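Local coordinates for DMATS type aromatic prenyltransferase (Streptomyces coelicolor, PDB 6ZRZ), which transfers a dimethylallyl group from a prenyl diphosphate to the indole ring of tryptophan, probably at C5, at residues 13-18 against 27-32; 129-134 against 151-156; 190-195 against 204-209. All coordinates share one frame; numbering follows the deposited sequence.

Contact 1 (13-18 against 27-32); sequences QLRRLG and DVETYA
Val-28 wedges its two methyl groups into the side of helix 6-20, one against the stem of Arg-15 and the other against the bare backbone of Gly-18. CG1 meets Arg-15 CG at 3.6 Å, whereas CG2 rests 4.0 Å from Gly-18 CA, where the absence of a side chain lets the valine come close to the main chain. One turn back along helix 6-20, Leu-14 points at the partner helix with CG anti to the backbone N (chi1 -177°). Its branches divide the surface they meet: CD1 lies 3.7 Å from Tyr-31 O, while CD2 packs beside Ala-32 N and near Tyr-31 CB. The phenol of Tyr-31 runs off elsewhere, to a hydrogen bond with Arg-141 O.

Arg-15 covers the outer flank. Extended from CG to NE, its chain passes over Val-28 and lays one guanidinium face on Ala-32 CB, the methyl being offset toward the rim and 3.5 Å from NH1. At the edge of the same group the carboxylate of Glu-29, which reaches back through a bend at chi2 (-49°), forms a salt bridge to NH2; the modelled distance is very short and doubtful. On the barrel side Leu-14 also touches Phe-66 and Met-78 of strands 64-70 and 77-82. The axes of segments 13-18 and 27-32 approach to 9.3 Å with their directions 151° apart; the helices that carry them, 6-20 and 25-39, form an antiparallel helical hairpin, packed against the strands as part of the outer helical layer of the ABBA prenyltransferase barrel.

Contact 2 (129-134 against 151-156); sequences QGPLAL and YLNPAV. With 6C7 (S-(3-methylbut-2-en-1-yl) trihydrogen thiodiphosphate), chain C.
The carboxamide of Asn-153 drives into the loop 129-134, where its ND2 serves two backbone carbonyls. CG stands anti to the backbone N (chi1 180°), which carries the amide straight across to the other segment. Gly-130 O takes one bond at 2.8 Å; it lies nearly in the amide plane, yet the nitrogen sits above the plane of the glycine carbonyl. The bond to Leu-132 O, 3.0 Å from ND2, is the reverse case: the donor is in the carbonyl plane, but the acceptor is tilted from the amide. Leu-132 adds an apolar lid, its CD2 lying 3.7 Å from Asn-153 CB. Further toward the barrel Leu-134 and Leu-152 run side by side, pointing the same way, and the CA-H of Leu-134 is directed at Tyr-151 O. All four of these side chains are buried.

While ND2 reaches across to the loop, OD1 of Asn-153 accepts from Ala-155 N, making an Asx turn inside the type I beta turn 153-156. This turn follows strand 147-152 of the ABBA barrel, and the loop it grips leads, by way of a cis peptide before Pro-131, into the neighbouring strand 135-139.

The far end is looser and wetter, with Gln-129, Gly-130 and Pro-131 exposed. Gln-129 N still bonds Val-156 O at 2.7 Å, and a water adds a further link, donating to both Gly-130 O and Ala-155 O. A second water, deeper in, joins Ala-133 O to Asn-153 N. Tyr-151 turns the other way, into the barrel, where the prenyl methyl C13 of the thiodiphosphate ligand lies over one face of its ring, offset toward the rim, with OH 3.4 Å from sulfur S9.

Contact 3 (190-195 against 204-209); sequences FLALDL and KVYLRH. With 6C7 (S-(3-methylbut-2-en-1-yl) trihydrogen thiodiphosphate), chain C.
Phe-190 and Tyr-206 meet as a T-shaped pair, the edge of the phenylalanine directed at the face of the tyrosine with centroids 5.6 Å apart and planes at 85°. Both rings swing off the strands with CG anti to the carbonyl carbon (chi1 -52° for Phe-190), and the methylene joins in: Phe-190 CB touches Tyr-206 CD2 at 3.5 Å. Ala-192 CB comes to the edge of the same tyrosine ring, 3.9 Å from CE2.

The prenyl tail nestles by this pair. Methyl C13 lies over one face of Phe-190, and C14 is 3.7 Å from Phe-190 CE2 and 3.5 Å from Tyr-206 CE1. Bound tryptophan also touches Phe-190, which therefore borders both substrate sites; Trp-135 meets its ring obliquely.

Strands 191-195 and 202-209 form a beta hairpin in the antiparallel barrel of the ABBA fold. Ala-192 and Lys-204 are a hydrogen-bonded pair, with both bonds made (Lys-204 N to Ala-192 O, 2.8 Å), and Tyr-206 N donates to Phe-190 O. The next pair, Leu-191 with Val-205, is non-hydrogen-bonded and turns its side chains to the opposite face, against helix 162-175.

Lys-204 starts beside Ala-192 CB on the barrel's inner face, then leaves it. Two bends, at chi3 (79°) and chi4, curl the chain toward the diphosphate, where NZ makes a weak hydrogen bond of 3.2 Å to ligand O4, though its position is less certain. Arg-79, Arg-202 and Arg-338 also bind the ligand and would probably help to offset its negative charge. Asp-194 forms salt bridges with Lys-149 and Arg-202, which may help position these two basic pocket residues.

Contacts 2 and 3 are consecutive pieces of one barrel wall, their centres 11 Å apart. Strands 147-152 and 191-195 are neighbours, joined where Leu-152 N approaches Leu-191 O at 2.7 Å, a probable hydrogen bond. On the inner side Tyr-151 CD1 packs on Ala-192 CB at 3.7 Å. Tyr-151 of contact 2 and Phe-190 and Tyr-206 of contact 3 line the same ligand pocket. The bound tryptophan touches Phe-190 of contact 3, whereas the Tyr-151 side chain stays about 7 Å from it. Contact 1 stands apart in the outer helical layer, with its centre about 28 Å from that of contact 2 and 26 Å from that of contact 3, touching neither.

Contact 1 (13-18 against 27-32)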
loop_
_atom_site.group_PDB
_atom_site.type_symbol
_atom_site.label_atom_id
_atom_site.label_comp_id
_atom_site.label_asym_id
_atom_site.label_seq_id
_atom_site.Cartn_x
_atom_site.Cartn_y
_atom_site.Cartn_z
ATOM N N GLN A 13 -1.323 -16.933 -3.744
ATOM C CA GLN A 13 -0.657 -15.773 -4.387
ATOM C C GLN A 13 0.609 -15.435 -3.598
ATOM O O GLN A 13 1.625 -15.151 -4.236
ATOM C CB GLN A 13 -1.605 -14.575 -4.510
ATOM C CG GLN A 13 -2.764 -14.809 -5.485
ATOM C CD GLN A 13 -3.730 -13.646 -5.499
ATOM O OE1 GLN A 13 -4.117 -13.125 -4.452
ATOM N NE2 GLN A 13 -4.105 -13.225 -6.691
ATOM N N LEU A 14 0.543 -15.406 -2.258
ATOM C CA LEU A 14 1.706 -15.039 -1.431
ATOM C C LEU A 14 2.831 -16.047 -1.710
ATOM O O LEU A 14 3.937 -15.613 -1.960
ATOM C CB LEU A 14 1.316 -15.011 0.044
ATOM C CG LEU A 14 2.417 -14.580 1.005
ATOM C CD1 LEU A 14 1.842 -13.950 2.250
ATOM C CD2 LEU A 14 3.307 -15.735 1.391
ATOM N N ARG A 15 2.514 -17.337 -1.726
ATOM C CA ARG A 15 3.500 -18.420 -2.031
ATOM C C ARG A 15 4.127 -18.211 -3.425
ATOM O O ARG A 15 5.397 -18.216 -3.519
ATOM C CB ARG A 15 2.817 -19.783 -1.915
ATOM C CG ARG A 15 2.460 -20.165 -0.488
ATOM C CD ARG A 15 1.575 -21.391 -0.472
ATOM N NE ARG A 15 1.001 -21.601 0.846
ATOM C CZ ARG A 15 1.628 -22.209 1.853
ATOM N NH1 ARG A 15 1.027 -22.368 3.025
ATOM N NH2 ARG A 15 2.854 -22.665 1.684
ATOM N N ARG A 16 3.311 -18.046 -4.472
ATOM C CA ARG A 16 3.817 -17.948 -5.872
ATOM C C ARG A 16 4.584 -16.639 -6.050
ATOM O O ARG A 16 5.667 -16.668 -6.656
ATOM C CB ARG A 16 2.688 -18.082 -6.894
ATOM C CG ARG A 16 2.045 -19.462 -6.921
ATOM C CD ARG A 16 1.044 -19.575 -8.051
ATOM N NE ARG A 16 0.037 -18.523 -8.014
ATOM C CZ ARG A 16 -1.173 -18.623 -7.457
ATOM N NH1 ARG A 16 -1.558 -19.750 -6.867
ATOM N NH2 ARG A 16 -2.005 -17.590 -7.492
ATOM N N LEU A 17 4.051 -15.515 -5.567
ATOM C CA LEU A 17 4.789 -14.227 -5.635
ATOM C C LEU A 17 6.061 -14.296 -4.740
ATOM O O LEU A 17 7.098 -13.724 -5.122
ATOM C CB LEU A 17 3.855 -13.097 -5.210
ATOM C CG LEU A 17 4.368 -11.698 -5.485
ATOM C CD1 LEU A 17 4.833 -11.576 -6.914
ATOM C CD2 LEU A 17 3.282 -10.674 -5.169
ATOM N N GLY A 18 5.985 -14.955 -3.587
ATOM C CA GLY A 18 7.144 -15.135 -2.678
ATOM C C GLY A 18 8.314 -15.847 -3.372
ATOM O O GLY A 18 9.501 -15.411 -3.205
ATOM N N ASP A 27 10.518 -19.508 4.486
ATOM C CA ASP A 27 10.004 -18.134 4.734
ATOM C C ASP A 27 8.620 -17.995 4.093
ATOM O O ASP A 27 7.734 -17.366 4.721
ATOM C CB ASP A 27 11.004 -17.074 4.251
ATOM C CG ASP A 27 12.284 -17.018 5.080
ATOM O OD1 ASP A 27 12.299 -17.570 6.187
ATOM O OD2 ASP A 27 13.237 -16.421 4.616
ATOM N N VAL A 28 8.422 -18.592 2.921
ATOM C CA VAL A 28 7.107 -18.604 2.215
ATOM C C VAL A 28 6.057 -19.303 3.100
ATOM O O VAL A 28 4.946 -18.775 3.223
ATOM C CB VAL A 28 7.260 -19.242 0.821
ATOM C CG1 VAL A 28 5.985 -19.886 0.310
ATOM C CG2 VAL A 28 7.784 -18.212 -0.179
ATOM N N GLU A 29 6.391 -20.452 3.687
ATOM C CA GLU A 29 5.487 -21.186 4.604
ATOM C C GLU A 29 5.160 -20.294 5.794
ATOM O O GLU A 29 3.967 -20.102 6.066
ATOM C CB GLU A 29 6.114 -22.504 5.078
ATOM C CG GLU A 29 6.357 -23.491 3.950
ATOM C CD GLU A 29 5.174 -23.719 3.024
ATOM O OE1 GLU A 29 4.037 -23.831 3.532
ATOM O OE2 GLU A 29 5.387 -23.793 1.793
ATOM N N THR A 30 6.172 -19.757 6.460
ATOM C CA THR A 30 6.008 -18.855 7.640
ATOM C C THR A 30 5.023 -17.730 7.267
ATOM O O THR A 30 4.091 -17.491 7.996
ATOM C CB THR A 30 7.370 -18.318 8.098
ATOM O OG1 THR A 30 8.203 -19.428 8.484
ATOM C CG2 THR A 30 7.278 -17.344 9.251
ATOM N N TYR A 31 5.244 -17.072 6.134
ATOM C CA TYR A 31 4.517 -15.827 5.791
ATOM C C TYR A 31 3.077 -16.147 5.366
ATOM O O TYR A 31 2.217 -15.367 5.694
ATOM C CB TYR A 31 5.345 -15.020 4.798
ATOM C CG TYR A 31 6.561 -14.371 5.414
ATOM C CD1 TYR A 31 6.478 -13.738 6.635
ATOM C CD2 TYR A 31 7.779 -14.363 4.767
ATOM C CE1 TYR A 31 7.561 -13.092 7.201
ATOM C CE2 TYR A 31 8.889 -13.744 5.326
ATOM C CZ TYR A 31 8.777 -13.091 6.532
ATOM O OH TYR A 31 9.821 -12.458 7.102
ATOM N N ALA A 32 2.834 -17.274 4.702
ATOM C CA ALA A 32 1.474 -17.732 4.352
ATOM C C ALA A 32 0.689 -17.979 5.646
ATOM O O ALA A 32 -0.486 -17.523 5.731
ATOM C CB ALA A 32 1.526 -18.962 3.481
#

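Contact 2 (129-134 against 151-156)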
loop_
_atom_site.group_PDB
_atom_site.type_symbol
_atom_site.label_atom_id
_atom_site.label_comp_id
_atom_site.label_asym_id
_atom_site.label_seq_id
_atom_site.Cartn_x
_atom_site.Cartn_y
_atom_site.Cartn_z
ATOM N N GLN A 129 -15.455 6.973 11.692
ATOM C CA GLN A 129 -15.861 7.168 10.279
ATOM C C GLN A 129 -14.832 6.524 9.351
ATOM O O GLN A 129 -13.641 6.366 9.762
ATOM C CB GLN A 129 -16.068 8.647 10.001
ATOM C CG GLN A 129 -17.072 9.285 10.964
ATOM C CD GLN A 129 -17.377 10.703 10.547
ATOM O OE1 GLN A 129 -17.599 10.973 9.375
ATOM N NE2 GLN A 129 -17.380 11.616 11.505
ATOM N N GLY A 130 -15.312 6.099 8.173
ATOM C CA GLY A 130 -14.567 5.347 7.151
ATOM C C GLY A 130 -13.442 6.195 6.603
ATOM O O GLY A 130 -13.250 7.330 7.048
ATOM N N PRO A 131 -12.685 5.697 5.612
ATOM C CA PRO A 131 -12.946 4.385 5.012
ATOM C C PRO A 131 -12.187 3.169 5.575
ATOM O O PRO A 131 -12.373 2.101 5.086
ATOM C CB PRO A 131 -12.526 4.693 3.570
ATOM C CG PRO A 131 -11.365 5.650 3.698
ATOM C CD PRO A 131 -11.656 6.459 4.921
ATOM N N LEU A 132 -11.405 3.359 6.615
ATOM C CA LEU A 132 -10.682 2.261 7.286
ATOM C C LEU A 132 -10.511 2.611 8.760
ATOM O O LEU A 132 -10.675 3.787 9.130
ATOM C CB LEU A 132 -9.304 2.024 6.640
ATOM C CG LEU A 132 -8.231 3.056 6.977
ATOM C CD1 LEU A 132 -6.815 2.507 6.763
ATOM C CD2 LEU A 132 -8.451 4.349 6.166
ATOM N N ALA A 133 -10.173 1.597 9.550
ATOM C CA ALA A 133 -9.814 1.718 10.971
ATOM C C ALA A 133 -8.349 1.361 11.135
ATOM O O ALA A 133 -7.622 2.154 11.794
ATOM C CB ALA A 133 -10.716 0.846 11.820
ATOM N N LEU A 134 -7.914 0.230 10.588
ATOM C CA LEU A 134 -6.518 -0.258 10.790
ATOM C C LEU A 134 -6.156 -1.263 9.710
ATOM O O LEU A 134 -6.824 -2.285 9.593
ATOM C CB LEU A 134 -6.376 -0.853 12.199
ATOM C CG LEU A 134 -4.937 -1.110 12.652
ATOM C CD1 LEU A 134 -4.805 -1.073 14.161
ATOM C CD2 LEU A 134 -4.412 -2.421 12.110
ATOM N N TYR A 151 -1.306 1.231 9.428
ATOM C CA TYR A 151 -1.956 2.365 8.751
ATOM C C TYR A 151 -3.238 2.711 9.483
ATOM O O TYR A 151 -4.057 1.815 9.713
ATOM C CB TYR A 151 -2.289 2.052 7.302
ATOM C CG TYR A 151 -1.094 1.683 6.483
ATOM C CD1 TYR A 151 -0.484 2.578 5.611
ATOM C CD2 TYR A 151 -0.558 0.419 6.610
ATOM C CE1 TYR A 151 0.642 2.202 4.890
ATOM C CE2 TYR A 151 0.549 0.025 5.892
ATOM C CZ TYR A 151 1.141 0.904 5.013
ATOM O OH TYR A 151 2.222 0.421 4.325
ATOM N N LEU A 152 -3.397 3.984 9.808
ATOM C CA LEU A 152 -4.569 4.498 10.541
ATOM C C LEU A 152 -5.191 5.643 9.749
ATOM O O LEU A 152 -4.556 6.158 8.791
ATOM C CB LEU A 152 -4.113 4.943 11.931
ATOM C CG LEU A 152 -3.346 3.897 12.750
ATOM C CD1 LEU A 152 -2.644 4.531 13.916
ATOM C CD2 LEU A 152 -4.284 2.808 13.232
ATOM N N ASN A 153 -6.390 6.037 10.154
ATOM C CA ASN A 153 -7.315 6.923 9.391
ATOM C C ASN A 153 -7.426 8.290 10.058
ATOM O O ASN A 153 -8.179 8.444 11.050
ATOM C CB ASN A 153 -8.701 6.316 9.321
ATOM C CG ASN A 153 -9.703 7.160 8.563
ATOM O OD1 ASN A 153 -9.340 8.142 7.908
ATOM N ND2 ASN A 153 -10.962 6.768 8.630
ATOM N N PRO A 154 -6.717 9.331 9.544
ATOM C CA PRO A 154 -6.834 10.676 10.104
ATOM C C PRO A 154 -8.255 11.258 10.030
ATOM O O PRO A 154 -8.552 12.145 10.780
ATOM C CB PRO A 154 -5.843 11.494 9.268
ATOM C CG PRO A 154 -4.832 10.457 8.802
ATOM C CD PRO A 154 -5.692 9.265 8.487
ATOM N N ALA A 155 -9.106 10.735 9.153
ATOM C CA ALA A 155 -10.486 11.236 8.956
ATOM C C ALA A 155 -11.466 10.457 9.831
ATOM O O ALA A 155 -12.684 10.509 9.561
ATOM C CB ALA A 155 -10.856 11.133 7.508
ATOM N N VAL A 156 -10.975 9.749 10.834
ATOM C CA VAL A 156 -11.802 8.841 11.668
ATOM C C VAL A 156 -12.896 9.654 12.404
ATOM O O VAL A 156 -13.990 9.088 12.639
ATOM C CB VAL A 156 -10.917 8.023 12.633
ATOM C CG1 VAL A 156 -10.123 8.915 13.594
ATOM C CG2 VAL A 156 -11.733 6.999 13.376
HETATM O O4 6C7 C . 7.908 3.414 2.404
HETATM P P1 6C7 C . 7.098 1.999 2.327
HETATM O O6 6C7 C . 7.452 1.194 1.140
HETATM O O5 6C7 C . 7.451 1.223 3.720
HETATM O O2 6C7 C . 5.508 2.320 2.468
HETATM P P3 6C7 C . 4.445 2.021 1.279
HETATM O O8 6C7 C . 4.924 3.026 0.116
HETATM O O7 6C7 C . 4.413 0.625 0.788
HETATM S S9 6C7 C . 2.851 2.647 1.860
HETATM C C10 6C7 C . 1.809 2.360 0.418
HETATM C C11 6C7 C . 0.581 1.599 0.987
HETATM C C12 6C7 C . -0.716 2.327 1.407
HETATM C C13 6C7 C . -1.868 1.521 1.968
HETATM C C14 6C7 C . -0.886 3.844 1.313
HETATM O O HOH W 1 -14.174 10.082 7.401
HETATM O O HOH W 2 -7.828 4.832 12.322
#

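Contact 3 (190-195 against 204-209)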
loop_
_atom_site.group_PDB
_atom_site.type_symbol
_atom_site.label_atom_id
_atom_site.label_comp_id
_atom_site.label_asym_id
_atom_site.label_seq_id
_atom_site.Cartn_x
_atom_site.Cartn_y
_atom_site.Cartn_z
ATOM N N PHE A 190 -4.074 8.663 5.191
ATOM C CA PHE A 190 -3.407 7.698 6.101
ATOM C C PHE A 190 -2.370 8.383 6.943
ATOM O O PHE A 190 -1.709 9.348 6.465
ATOM C CB PHE A 190 -2.670 6.588 5.337
ATOM C CG PHE A 190 -3.508 5.891 4.311
ATOM C CD1 PHE A 190 -4.470 4.987 4.700
ATOM C CD2 PHE A 190 -3.301 6.112 2.952
ATOM C CE1 PHE A 190 -5.257 4.347 3.754
ATOM C CE2 PHE A 190 -4.081 5.473 2.010
ATOM C CZ PHE A 190 -5.078 4.615 2.415
ATOM N N LEU A 191 -2.222 7.877 8.162
ATOM C CA LEU A 191 -0.990 8.017 8.967
ATOM C C LEU A 191 -0.495 6.599 9.273
ATOM O O LEU A 191 -1.343 5.734 9.703
ATOM C CB LEU A 191 -1.269 8.803 10.237
ATOM C CG LEU A 191 -0.002 9.156 11.009
ATOM C CD1 LEU A 191 -0.118 10.526 11.630
ATOM C CD2 LEU A 191 0.317 8.097 12.052
ATOM N N ALA A 192 0.776 6.334 9.008
ATOM C CA ALA A 192 1.375 4.987 9.155
ATOM C C ALA A 192 2.563 5.069 10.106
ATOM O O ALA A 192 3.233 6.103 10.098
ATOM C CB ALA A 192 1.801 4.440 7.816
ATOM N N LEU A 193 2.781 4.016 10.878
ATOM C CA LEU A 193 3.983 3.835 11.748
ATOM C C LEU A 193 4.710 2.592 11.321
ATOM O O LEU A 193 4.054 1.587 11.252
ATOM C CB LEU A 193 3.542 3.644 13.194
ATOM C CG LEU A 193 3.132 4.874 13.972
ATOM C CD1 LEU A 193 2.868 4.480 15.416
ATOM C CD2 LEU A 193 4.201 5.971 13.904
ATOM N N ASP A 194 6.028 2.673 11.094
ATOM C CA ASP A 194 6.942 1.499 11.084
ATOM C C ASP A 194 7.059 0.975 12.517
ATOM O O ASP A 194 7.272 1.793 13.433
ATOM C CB ASP A 194 8.353 1.840 10.605
ATOM C CG ASP A 194 8.538 1.911 9.101
ATOM O OD1 ASP A 194 7.597 1.568 8.375
ATOM O OD2 ASP A 194 9.648 2.319 8.663
ATOM N N LEU A 195 6.882 -0.316 12.715
ATOM C CA LEU A 195 7.037 -0.958 14.040
ATOM C C LEU A 195 8.134 -2.019 13.947
ATOM O O LEU A 195 8.043 -2.940 13.084
ATOM C CB LEU A 195 5.702 -1.545 14.490
ATOM C CG LEU A 195 4.558 -0.545 14.605
ATOM C CD1 LEU A 195 3.296 -1.247 15.049
ATOM C CD2 LEU A 195 4.899 0.605 15.561
ATOM N N LYS A 204 4.796 8.194 8.985
ATOM C CA LYS A 204 4.512 8.466 7.566
ATOM C C LYS A 204 3.164 9.165 7.482
ATOM O O LYS A 204 2.177 8.628 8.019
ATOM C CB LYS A 204 4.558 7.163 6.785
ATOM C CG LYS A 204 5.956 6.562 6.693
ATOM C CD LYS A 204 5.976 5.130 6.253
ATOM C CE LYS A 204 5.808 4.935 4.759
ATOM N NZ LYS A 204 6.586 5.919 3.950
ATOM N N VAL A 205 3.165 10.360 6.923
ATOM C CA VAL A 205 1.938 11.156 6.654
ATOM C C VAL A 205 1.670 11.071 5.163
ATOM O O VAL A 205 2.584 11.407 4.379
ATOM C CB VAL A 205 2.112 12.605 7.106
ATOM C CG1 VAL A 205 0.836 13.410 6.897
ATOM C CG2 VAL A 205 2.561 12.664 8.548
ATOM N N TYR A 206 0.462 10.634 4.791
ATOM C CA TYR A 206 0.008 10.564 3.394
ATOM C C TYR A 206 -0.916 11.736 3.107
ATOM O O TYR A 206 -1.794 12.069 3.990
ATOM C CB TYR A 206 -0.693 9.240 3.114
ATOM C CG TYR A 206 0.190 8.037 3.207
ATOM C CD1 TYR A 206 0.636 7.402 2.073
ATOM C CD2 TYR A 206 0.594 7.525 4.436
ATOM C CE1 TYR A 206 1.443 6.273 2.141
ATOM C CE2 TYR A 206 1.413 6.399 4.520
ATOM C CZ TYR A 206 1.848 5.776 3.369
ATOM O OH TYR A 206 2.652 4.656 3.400
ATOM N N LEU A 207 -0.714 12.371 1.962
ATOM C CA LEU A 207 -1.563 13.472 1.446
ATOM C C LEU A 207 -2.247 12.998 0.178
ATOM O O LEU A 207 -1.603 12.337 -0.640
ATOM C CB LEU A 207 -0.702 14.677 1.073
ATOM C CG LEU A 207 -0.286 15.652 2.163
ATOM C CD1 LEU A 207 -0.144 15.022 3.510
ATOM C CD2 LEU A 207 1.025 16.323 1.763
ATOM N N ARG A 208 -3.472 13.383 -0.023
ATOM C CA ARG A 208 -4.153 13.177 -1.300
ATOM C C ARG A 208 -3.926 14.429 -2.144
ATOM O O ARG A 208 -3.942 15.515 -1.586
ATOM C CB ARG A 208 -5.626 12.910 -1.048
ATOM C CG ARG A 208 -6.407 12.570 -2.292
ATOM C CD ARG A 208 -7.865 12.394 -1.933
ATOM N NE ARG A 208 -8.571 13.649 -2.058
ATOM C CZ ARG A 208 -9.382 14.201 -1.141
ATOM N NH1 ARG A 208 -9.992 15.341 -1.431
ATOM N NH2 ARG A 208 -9.613 13.611 0.037
ATOM N N HIS A 209 -3.780 14.285 -3.456
ATOM C CA HIS A 209 -3.564 15.427 -4.374
ATOM C C HIS A 209 -4.536 15.317 -5.533
ATOM O O HIS A 209 -4.323 14.522 -6.389
ATOM C CB HIS A 209 -2.112 15.472 -4.845
ATOM C CG HIS A 209 -1.124 15.566 -3.738
ATOM N ND1 HIS A 209 -0.896 16.728 -3.061
ATOM C CD2 HIS A 209 -0.325 14.644 -3.190
ATOM C CE1 HIS A 209 0.010 16.515 -2.148
ATOM N NE2 HIS A 209 0.381 15.257 -2.210
HETATM O O4 6C7 C . 7.908 3.414 2.404
HETATM P P1 6C7 C . 7.098 1.999 2.327
HETATM O O6 6C7 C . 7.452 1.194 1.140
HETATM O O5 6C7 C . 7.451 1.223 3.720
HETATM O O2 6C7 C . 5.508 2.320 2.468
HETATM P P3 6C7 C . 4.445 2.021 1.279
HETATM O O8 6C7 C . 4.924 3.026 0.116
HETATM O O7 6C7 C . 4.413 0.625 0.788
HETATM S S9 6C7 C . 2.851 2.647 1.860
HETATM C C10 6C7 C . 1.809 2.360 0.418
HETATM C C11 6C7 C . 0.581 1.599 0.987
HETATM C C12 6C7 C . -0.716 2.327 1.407
HETATM C C13 6C7 C . -1.868 1.521 1.968
HETATM C C14 6C7 C . -0.886 3.844 1.313
#